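Local coordinates for poly-beta-hydroxybuterate polymerase (Cupriavidus necator, PDB 5T6O), which polymerises hydroxybutyryl units into polyhydroxybutyrate without a template, as a class I synthase whose catalytic domain has the alpha/beta hydrolase fold, at residues Val283-Ala288 with Gln335-Ala340; Ala290-Leu295 with Leu299-Gly304. The protein carries 1 engineered substitution. All coordinates share one frame; numbering follows the deposited sequence.

Contact 1. Residues Val283-Ala288 with Gln335-Ala340; sequences VPWTAA and QWLAGA. With SO4 (sulfate ion), chain B.
Trp285 reaches out from the first turn of helix 285-289 and sets the benzo side of its indole against Trp336 and Leu337, neighbours on helix 333-339. The whole contact is apolar across the two segments: no hydrogen bond joins them, and the three touching residues are buried. In the aromatic part two indoles meet at a slant; the six-membered rings lie 5.9 Å apart between centroids with their planes at 53°, and the closest atoms are CZ3 of Trp285 and CE3 of Trp336 at 3.9 Å. Trp336 can meet its partner because CG stands opposite the backbone N (chi1 -178°). The aliphatic part belongs to Leu337, whose CD2 methyl lies 3.9 Å from CZ2 of Trp285, while CB of Leu337 comes to 4.1 Å from CH2 of Trp285. From within its own segment, Thr286 CG2 covers one face of the Trp285 indole, 3.8 Å above the plane. The polar part of that ring is spent elsewhere: NE1 of Trp285 gives a fairly straight hydrogen bond (3.1 Å, 160°) to O4 of a sulfate, an oxygen lying near the ring plane at its edge; the ion is probably from the crystallisation liquor. NH2 of Arg278 is hydrogen-bonded to the same sulfate. Beneath both tryptophans runs strand 299-304, with Leu303 packed against them, and Trp324 of strand 322-325 packs against Trp336 and Leu337. The contact thus joins two helices over the edge region of the central sheet, where Val162 of a neighbouring subunit also packs on Leu337.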
ATOM      1  N   VAL A 283       2.611   3.318 -15.645  1.00 25.93           N
ATOM      2  CA  VAL A 283       1.323   2.742 -16.014  1.00 26.14           C
ATOM      3  C   VAL A 283       1.143   1.501 -15.142  1.00 27.13           C
ATOM      4  O   VAL A 283       1.604   0.417 -15.527  1.00 25.14           O
ATOM      5  CB  VAL A 283       1.276   2.399 -17.515  1.00 26.05           C
ATOM      6  CG1 VAL A 283      -0.052   1.762 -17.903  1.00 26.11           C
ATOM      7  CG2 VAL A 283       1.543   3.643 -18.379  1.00 24.92           C
ATOM      8  N   PRO A 284       0.521   1.606 -13.961  1.00 25.56           N
ATOM      9  CA  PRO A 284       0.321   0.414 -13.123  1.00 24.78           C
ATOM     10  C   PRO A 284      -0.315  -0.712 -13.924  1.00 25.65           C
ATOM     11  O   PRO A 284      -1.210  -0.482 -14.737  1.00 27.55           O
ATOM     12  CB  PRO A 284      -0.621   0.914 -12.018  1.00 29.33           C
ATOM     13  CG  PRO A 284      -0.286   2.392 -11.898  1.00 28.79           C
ATOM     14  CD  PRO A 284      -0.005   2.829 -13.324  1.00 30.20           C
ATOM     15  N   TRP A 285       0.155  -1.943 -13.705  1.00 28.40           N
ATOM     16  CA  TRP A 285      -0.369  -3.034 -14.521  1.00 26.61           C
ATOM     17  C   TRP A 285      -1.853  -3.237 -14.266  1.00 27.38           C
ATOM     18  O   TRP A 285      -2.596  -3.598 -15.185  1.00 27.34           O
ATOM     19  CB  TRP A 285       0.426  -4.333 -14.298  1.00 26.63           C
ATOM     20  CG  TRP A 285       0.037  -5.198 -13.109  1.00 27.43           C
ATOM     21  CD1 TRP A 285       0.627  -5.204 -11.881  1.00 30.14           C
ATOM     22  CD2 TRP A 285      -0.991  -6.207 -13.066  1.00 26.10           C
ATOM     23  NE1 TRP A 285       0.024  -6.140 -11.069  1.00 28.05           N
ATOM     24  CE2 TRP A 285      -0.977  -6.762 -11.770  1.00 25.64           C
ATOM     25  CE3 TRP A 285      -1.920  -6.685 -13.993  1.00 25.54           C
ATOM     26  CZ2 TRP A 285      -1.852  -7.775 -11.380  1.00 29.53           C
ATOM     27  CZ3 TRP A 285      -2.796  -7.698 -13.603  1.00 26.83           C
ATOM     28  CH2 TRP A 285      -2.753  -8.228 -12.310  1.00 30.27           C
ATOM     29  N   THR A 286      -2.311  -2.950 -13.044  1.00 24.64           N
ATOM     30  CA  THR A 286      -3.734  -3.060 -12.745  1.00 28.73           C
ATOM     31  C   THR A 286      -4.541  -2.017 -13.508  1.00 32.54           C
ATOM     32  O   THR A 286      -5.711  -2.257 -13.844  1.00 28.55           O
ATOM     33  CB  THR A 286      -3.953  -2.907 -11.241  1.00 30.94           C
ATOM     34  OG1 THR A 286      -3.334  -1.696 -10.798  1.00 29.15           O
ATOM     35  CG2 THR A 286      -3.312  -4.064 -10.498  1.00 32.45           C
ATOM     36  N   ALA A 287      -3.930  -0.861 -13.786  1.00 29.68           N
ATOM     37  CA  ALA A 287      -4.599   0.183 -14.560  1.00 29.21           C
ATOM     38  C   ALA A 287      -4.714  -0.219 -16.022  1.00 27.03           C
ATOM     39  O   ALA A 287      -5.765  -0.028 -16.641  1.00 31.76           O
ATOM     40  CB  ALA A 287      -3.846   1.511 -14.422  1.00 27.99           C
ATOM     41  N   ALA A 288      -3.645  -0.786 -16.591  1.00 26.54           N
ATOM     42  CA  ALA A 288      -3.756  -1.375 -17.922  1.00 29.99           C
ATOM     43  C   ALA A 288      -4.832  -2.450 -17.949  1.00 25.38           C
ATOM     44  O   ALA A 288      -5.635  -2.509 -18.888  1.00 30.59           O
ATOM     45  CB  ALA A 288      -2.416  -1.962 -18.363  1.00 28.72           C
ATOM     46  N   GLN A 335      -7.573 -11.357  -8.978  1.00 34.07           N
ATOM     47  CA  GLN A 335      -8.150 -12.631  -9.395  1.00 34.95           C
ATOM     48  C   GLN A 335      -7.509 -13.121 -10.684  1.00 33.67           C
ATOM     49  O   GLN A 335      -7.268 -14.324 -10.849  1.00 36.72           O
ATOM     50  CB  GLN A 335      -9.664 -12.506  -9.578  1.00 43.72           C
ATOM     51  CG  GLN A 335     -10.462 -12.415  -8.300  1.00 55.79           C
ATOM     52  CD  GLN A 335     -10.913 -13.769  -7.782  1.00 64.63           C
ATOM     53  OE1 GLN A 335     -12.110 -14.053  -7.716  1.00 71.34           O
ATOM     54  NE2 GLN A 335      -9.958 -14.608  -7.402  1.00 62.04           N
ATOM     55  N   TRP A 336      -7.225 -12.203 -11.612  1.00 34.24           N
ATOM     56  CA  TRP A 336      -6.562 -12.591 -12.854  1.00 33.33           C
ATOM     57  C   TRP A 336      -5.196 -13.195 -12.561  1.00 33.18           C
ATOM     58  O   TRP A 336      -4.857 -14.280 -13.050  1.00 27.83           O
ATOM     59  CB  TRP A 336      -6.414 -11.385 -13.787  1.00 29.92           C
ATOM     60  CG  TRP A 336      -5.784 -11.760 -15.102  1.00 28.04           C
ATOM     61  CD1 TRP A 336      -6.438 -12.178 -16.226  1.00 31.98           C
ATOM     62  CD2 TRP A 336      -4.382 -11.771 -15.431  1.00 27.26           C
ATOM     63  NE1 TRP A 336      -5.538 -12.451 -17.228  1.00 32.39           N
ATOM     64  CE2 TRP A 336      -4.270 -12.211 -16.768  1.00 29.29           C
ATOM     65  CE3 TRP A 336      -3.213 -11.449 -14.725  1.00 29.41           C
ATOM     66  CZ2 TRP A 336      -3.032 -12.337 -17.421  1.00 29.75           C
ATOM     67  CZ3 TRP A 336      -1.981 -11.583 -15.366  1.00 26.06           C
ATOM     68  CH2 TRP A 336      -1.901 -12.011 -16.707  1.00 29.56           C
ATOM     69  N   LEU A 337      -4.407 -12.505 -11.742  1.00 32.06           N
ATOM     70  CA  LEU A 337      -3.069 -12.980 -11.424  1.00 34.13           C
ATOM     71  C   LEU A 337      -3.100 -14.292 -10.653  1.00 31.15           C
ATOM     72  O   LEU A 337      -2.239 -15.153 -10.869  1.00 31.92           O
ATOM     73  CB  LEU A 337      -2.328 -11.898 -10.641  1.00 32.64           C
ATOM     74  CG  LEU A 337      -0.846 -12.144 -10.387  1.00 30.38           C
ATOM     75  CD1 LEU A 337      -0.118 -12.465 -11.673  1.00 27.78           C
ATOM     76  CD2 LEU A 337      -0.275 -10.895  -9.727  1.00 41.59           C
ATOM     77  N   ALA A 338      -4.107 -14.494  -9.789  1.00 28.60           N
ATOM     78  CA  ALA A 338      -4.172 -15.731  -9.014  1.00 31.10           C
ATOM     79  C   ALA A 338      -4.312 -16.957  -9.910  1.00 31.87           C
ATOM     80  O   ALA A 338      -3.781 -18.029  -9.588  1.00 33.05           O
ATOM     81  CB  ALA A 338      -5.330 -15.668  -8.014  1.00 37.23           C
ATOM     82  N   GLY A 339      -5.022 -16.829 -11.031  1.00 33.42           N
ATOM     83  CA  GLY A 339      -5.184 -17.938 -11.952  1.00 30.45           C
ATOM     84  C   GLY A 339      -4.187 -17.964 -13.083  1.00 32.52           C
ATOM     85  O   GLY A 339      -4.185 -18.906 -13.886  1.00 33.12           O
ATOM     86  N   ALA A 340      -3.320 -16.958 -13.154  1.00 29.92           N
ATOM     87  CA  ALA A 340      -2.358 -16.844 -14.244  1.00 27.82           C
ATOM     88  C   ALA A 340      -1.218 -17.850 -14.113  1.00 32.54           C
ATOM     89  O   ALA A 340      -0.833 -18.255 -13.013  1.00 33.77           O
ATOM     90  CB  ALA A 340      -1.788 -15.426 -14.288  1.00 23.71           C
TER
HETATM   91  S   SO4 B 601       1.316  -7.136  -7.409  1.00 59.50           S
HETATM   92  O1  SO4 B 601       1.135  -8.565  -7.168  1.00 64.49           O
HETATM   93  O2  SO4 B 601       1.597  -6.485  -6.129  1.00 67.24           O
HETATM   94  O3  SO4 B 601       2.447  -6.918  -8.311  1.00 57.87           O
HETATM   95  O4  SO4 B 601       0.089  -6.585  -7.991  1.00 45.10           O

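Contact 2. Residues Ala290-Leu295 with Leu299-Gly304; sequences ASTALL and LRFVLG
Leu299, at the start of strand 299-304, pushes its branched end into the turn formed by Thr292 and Leu295. Its CD1 methyl touches two backbone carbonyl oxygens, Leu295 O at 3.5 Å and Thr292 O at 3.6 Å, while CD2 lies 4.0 Å from CB of Leu295. With CG of Leu299 opposite its own carbonyl carbon (chi1 -47°), the branch point leans toward the turn. Two residues further along, Phe301 makes a looser approach: its CB is 4.4 Å from CG2 of Thr292, and that methyl stands obliquely to the ring. No hydrogen bond crosses between the segments, so the turn rests on the strand through these apolar contacts. The shape of the turn comes from its own backbone, a 3-10 segment at 291-293 in which Ala293 N bonds to Ala290 O at 3.1 Å and Leu294 N to Ser291 O at 3.0 Å. Thr292 turns its hydroxyl back to the carbonyl of Tyr289, leaving CG2 for Phe301. Tyr289 meets the Phe301 ring edge-to-face, and the Phe301 side chain also packs on Ile274 of strand 272-277. Arg300 points to the other side of the strand, where salt bridges to Asp327 and Asp350 hold its guanidinium group. Backbone bonds pair Arg300 and Val302 with the parallel strand 272-277. A helix leading through a short turn into the next parallel strand is the closing half of a beta-alpha-beta crossover, the repeating connection of the alpha/beta hydrolase fold.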
ATOM      1  N   ALA A 290      -7.493  -2.677 -16.298  1.00 27.14           N
ATOM      2  CA  ALA A 290      -8.814  -2.074 -16.276  1.00 29.27           C
ATOM      3  C   ALA A 290      -9.371  -1.826 -17.677  1.00 28.44           C
ATOM      4  O   ALA A 290     -10.589  -1.680 -17.825  1.00 30.97           O
ATOM      5  CB  ALA A 290      -8.774  -0.769 -15.477  1.00 29.68           C
ATOM      6  N   SER A 291      -8.520  -1.779 -18.712  1.00 26.85           N
ATOM      7  CA  SER A 291      -9.045  -1.693 -20.073  1.00 30.31           C
ATOM      8  C   SER A 291      -9.934  -2.880 -20.428  1.00 33.46           C
ATOM      9  O   SER A 291     -10.784  -2.748 -21.314  1.00 26.67           O
ATOM     10  CB  SER A 291      -7.907  -1.592 -21.093  1.00 28.36           C
ATOM     11  OG  SER A 291      -7.133  -0.423 -20.872  1.00 29.22           O
ATOM     12  N   THR A 292      -9.770  -4.032 -19.767  1.00 30.46           N
ATOM     13  CA  THR A 292     -10.593  -5.187 -20.118  1.00 27.36           C
ATOM     14  C   THR A 292     -12.060  -4.980 -19.767  1.00 27.01           C
ATOM     15  O   THR A 292     -12.915  -5.724 -20.258  1.00 32.73           O
ATOM     16  CB  THR A 292     -10.107  -6.466 -19.421  1.00 34.26           C
ATOM     17  OG1 THR A 292     -10.166  -6.300 -17.999  1.00 35.54           O
ATOM     18  CG2 THR A 292      -8.688  -6.817 -19.842  1.00 26.53           C
ATOM     19  N   ALA A 293     -12.368  -4.004 -18.928  1.00 32.77           N
ATOM     20  CA  ALA A 293     -13.750  -3.710 -18.577  1.00 34.45           C
ATOM     21  C   ALA A 293     -14.419  -2.757 -19.557  1.00 34.37           C
ATOM     22  O   ALA A 293     -15.632  -2.549 -19.458  1.00 33.52           O
ATOM     23  CB  ALA A 293     -13.818  -3.111 -17.168  1.00 38.90           C
ATOM     24  N   LEU A 294     -13.658  -2.178 -20.490  1.00 30.38           N
ATOM     25  CA  LEU A 294     -14.123  -1.114 -21.372  1.00 30.03           C
ATOM     26  C   LEU A 294     -14.321  -1.555 -22.811  1.00 34.33           C
ATOM     27  O   LEU A 294     -15.160  -0.984 -23.507  1.00 33.49           O
ATOM     28  CB  LEU A 294     -13.112   0.044 -21.384  1.00 29.60           C
ATOM     29  CG  LEU A 294     -12.669   0.589 -20.035  1.00 26.56           C
ATOM     30  CD1 LEU A 294     -11.630   1.698 -20.230  1.00 30.39           C
ATOM     31  CD2 LEU A 294     -13.910   1.108 -19.304  1.00 32.09           C
ATOM     32  N   LEU A 295     -13.550  -2.536 -23.276  1.00 31.37           N
ATOM     33  CA  LEU A 295     -13.398  -2.822 -24.693  1.00 30.69           C
ATOM     34  C   LEU A 295     -14.229  -4.028 -25.098  1.00 35.56           C
ATOM     35  O   LEU A 295     -14.274  -5.033 -24.383  1.00 33.51           O
ATOM     36  CB  LEU A 295     -11.925  -3.074 -25.031  1.00 28.31           C
ATOM     37  CG  LEU A 295     -11.015  -1.886 -24.718  1.00 26.77           C
ATOM     38  CD1 LEU A 295      -9.558  -2.282 -24.911  1.00 29.19           C
ATOM     39  CD2 LEU A 295     -11.375  -0.702 -25.607  1.00 32.47           C
ATOM     40  N   LEU A 299     -10.646 -10.149 -26.203  1.00 30.44           N
ATOM     41  CA  LEU A 299      -9.522  -9.500 -25.546  1.00 31.70           C
ATOM     42  C   LEU A 299      -8.547 -10.550 -25.036  1.00 29.98           C
ATOM     43  O   LEU A 299      -8.944 -11.645 -24.633  1.00 31.80           O
ATOM     44  CB  LEU A 299      -9.984  -8.630 -24.373  1.00 32.88           C
ATOM     45  CG  LEU A 299     -11.157  -7.702 -24.659  1.00 31.66           C
ATOM     46  CD1 LEU A 299     -11.499  -6.881 -23.403  1.00 37.42           C
ATOM     47  CD2 LEU A 299     -10.818  -6.798 -25.837  1.00 30.31           C
ATOM     48  N   ARG A 300      -7.270 -10.199 -25.060  1.00 25.66           N
ATOM     49  CA  ARG A 300      -6.211 -10.983 -24.436  1.00 30.51           C
ATOM     50  C   ARG A 300      -5.419 -10.042 -23.549  1.00 31.15           C
ATOM     51  O   ARG A 300      -5.071  -8.936 -23.980  1.00 28.43           O
ATOM     52  CB  ARG A 300      -5.300 -11.625 -25.485  1.00 28.47           C
ATOM     53  CG  ARG A 300      -4.133 -12.427 -24.900  1.00 29.76           C
ATOM     54  CD  ARG A 300      -3.558 -13.380 -25.948  1.00 33.16           C
ATOM     55  NE  ARG A 300      -2.496 -14.241 -25.418  1.00 32.61           N
ATOM     56  CZ  ARG A 300      -2.706 -15.331 -24.690  1.00 37.66           C
ATOM     57  NH1 ARG A 300      -3.943 -15.707 -24.386  1.00 33.23           N
ATOM     58  NH2 ARG A 300      -1.678 -16.053 -24.263  1.00 37.96           N
ATOM     59  N   PHE A 301      -5.168 -10.445 -22.303  1.00 25.85           N
ATOM     60  CA  PHE A 301      -4.320  -9.650 -21.419  1.00 26.26           C
ATOM     61  C   PHE A 301      -3.074 -10.449 -21.068  1.00 29.88           C
ATOM     62  O   PHE A 301      -3.170 -11.625 -20.698  1.00 26.93           O
ATOM     63  CB  PHE A 301      -5.032  -9.230 -20.133  1.00 30.76           C
ATOM     64  CG  PHE A 301      -4.207  -8.284 -19.301  1.00 28.24           C
ATOM     65  CD1 PHE A 301      -4.260  -6.918 -19.538  1.00 27.42           C
ATOM     66  CD2 PHE A 301      -3.353  -8.764 -18.317  1.00 23.63           C
ATOM     67  CE1 PHE A 301      -3.482  -6.049 -18.794  1.00 30.37           C
ATOM     68  CE2 PHE A 301      -2.573  -7.902 -17.566  1.00 28.59           C
ATOM     69  CZ  PHE A 301      -2.638  -6.540 -17.810  1.00 26.53           C
ATOM     70  N   VAL A 302      -1.912  -9.807 -21.170  1.00 28.61           N
ATOM     71  CA  VAL A 302      -0.637 -10.457 -20.895  1.00 24.32           C
ATOM     72  C   VAL A 302       0.190  -9.525 -20.022  1.00 25.26           C
ATOM     73  O   VAL A 302       0.272  -8.323 -20.291  1.00 26.01           O
ATOM     74  CB  VAL A 302       0.108 -10.829 -22.190  1.00 25.31           C
ATOM     75  CG1 VAL A 302       1.502 -11.357 -21.874  1.00 26.74           C
ATOM     76  CG2 VAL A 302      -0.696 -11.860 -22.980  1.00 28.07           C
ATOM     77  N   LEU A 303       0.765 -10.076 -18.958  1.00 25.91           N
ATOM     78  CA  LEU A 303       1.549  -9.335 -17.980  1.00 22.76           C
ATOM     79  C   LEU A 303       3.014  -9.727 -18.129  1.00 26.09           C
ATOM     80  O   LEU A 303       3.352 -10.905 -17.988  1.00 26.95           O
ATOM     81  CB  LEU A 303       1.063  -9.659 -16.567  1.00 21.73           C
ATOM     82  CG  LEU A 303       1.681  -8.925 -15.380  1.00 26.95           C
ATOM     83  CD1 LEU A 303       1.433  -7.439 -15.522  1.00 24.79           C
ATOM     84  CD2 LEU A 303       1.056  -9.462 -14.082  1.00 26.23           C
ATOM     85  N   GLY A 304       3.872  -8.752 -18.417  1.00 25.47           N
ATOM     86  CA  GLY A 304       5.303  -8.990 -18.445  1.00 23.00           C
ATOM     87  C   GLY A 304       5.927  -8.664 -17.102  1.00 28.09           C
ATOM     88  O   GLY A 304       5.444  -7.816 -16.371  1.00 25.58           O
TER

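How the contacts relate
Contacts 1 and 2 lie about 9 Å apart, centre to centre, on the same side of the chain's centre. Both segments of contact 2 fall in sequence between the two halves of contact 1: helix 285-289 leads through 290-295 to strand 299-304, strand 322-325 follows, and helix 333-339 comes last. The two contacts touch directly. CE3 of Trp285 is 3.8 Å from CE2 of Phe301, and CZ2 of Trp336 is 3.4 Å from O of Phe301. Strand 299-304 is therefore a shared floor, linking the local helix-to-strand connection with a longer-range helix pairing in one apolar layer on the central sheet of the catalytic domain.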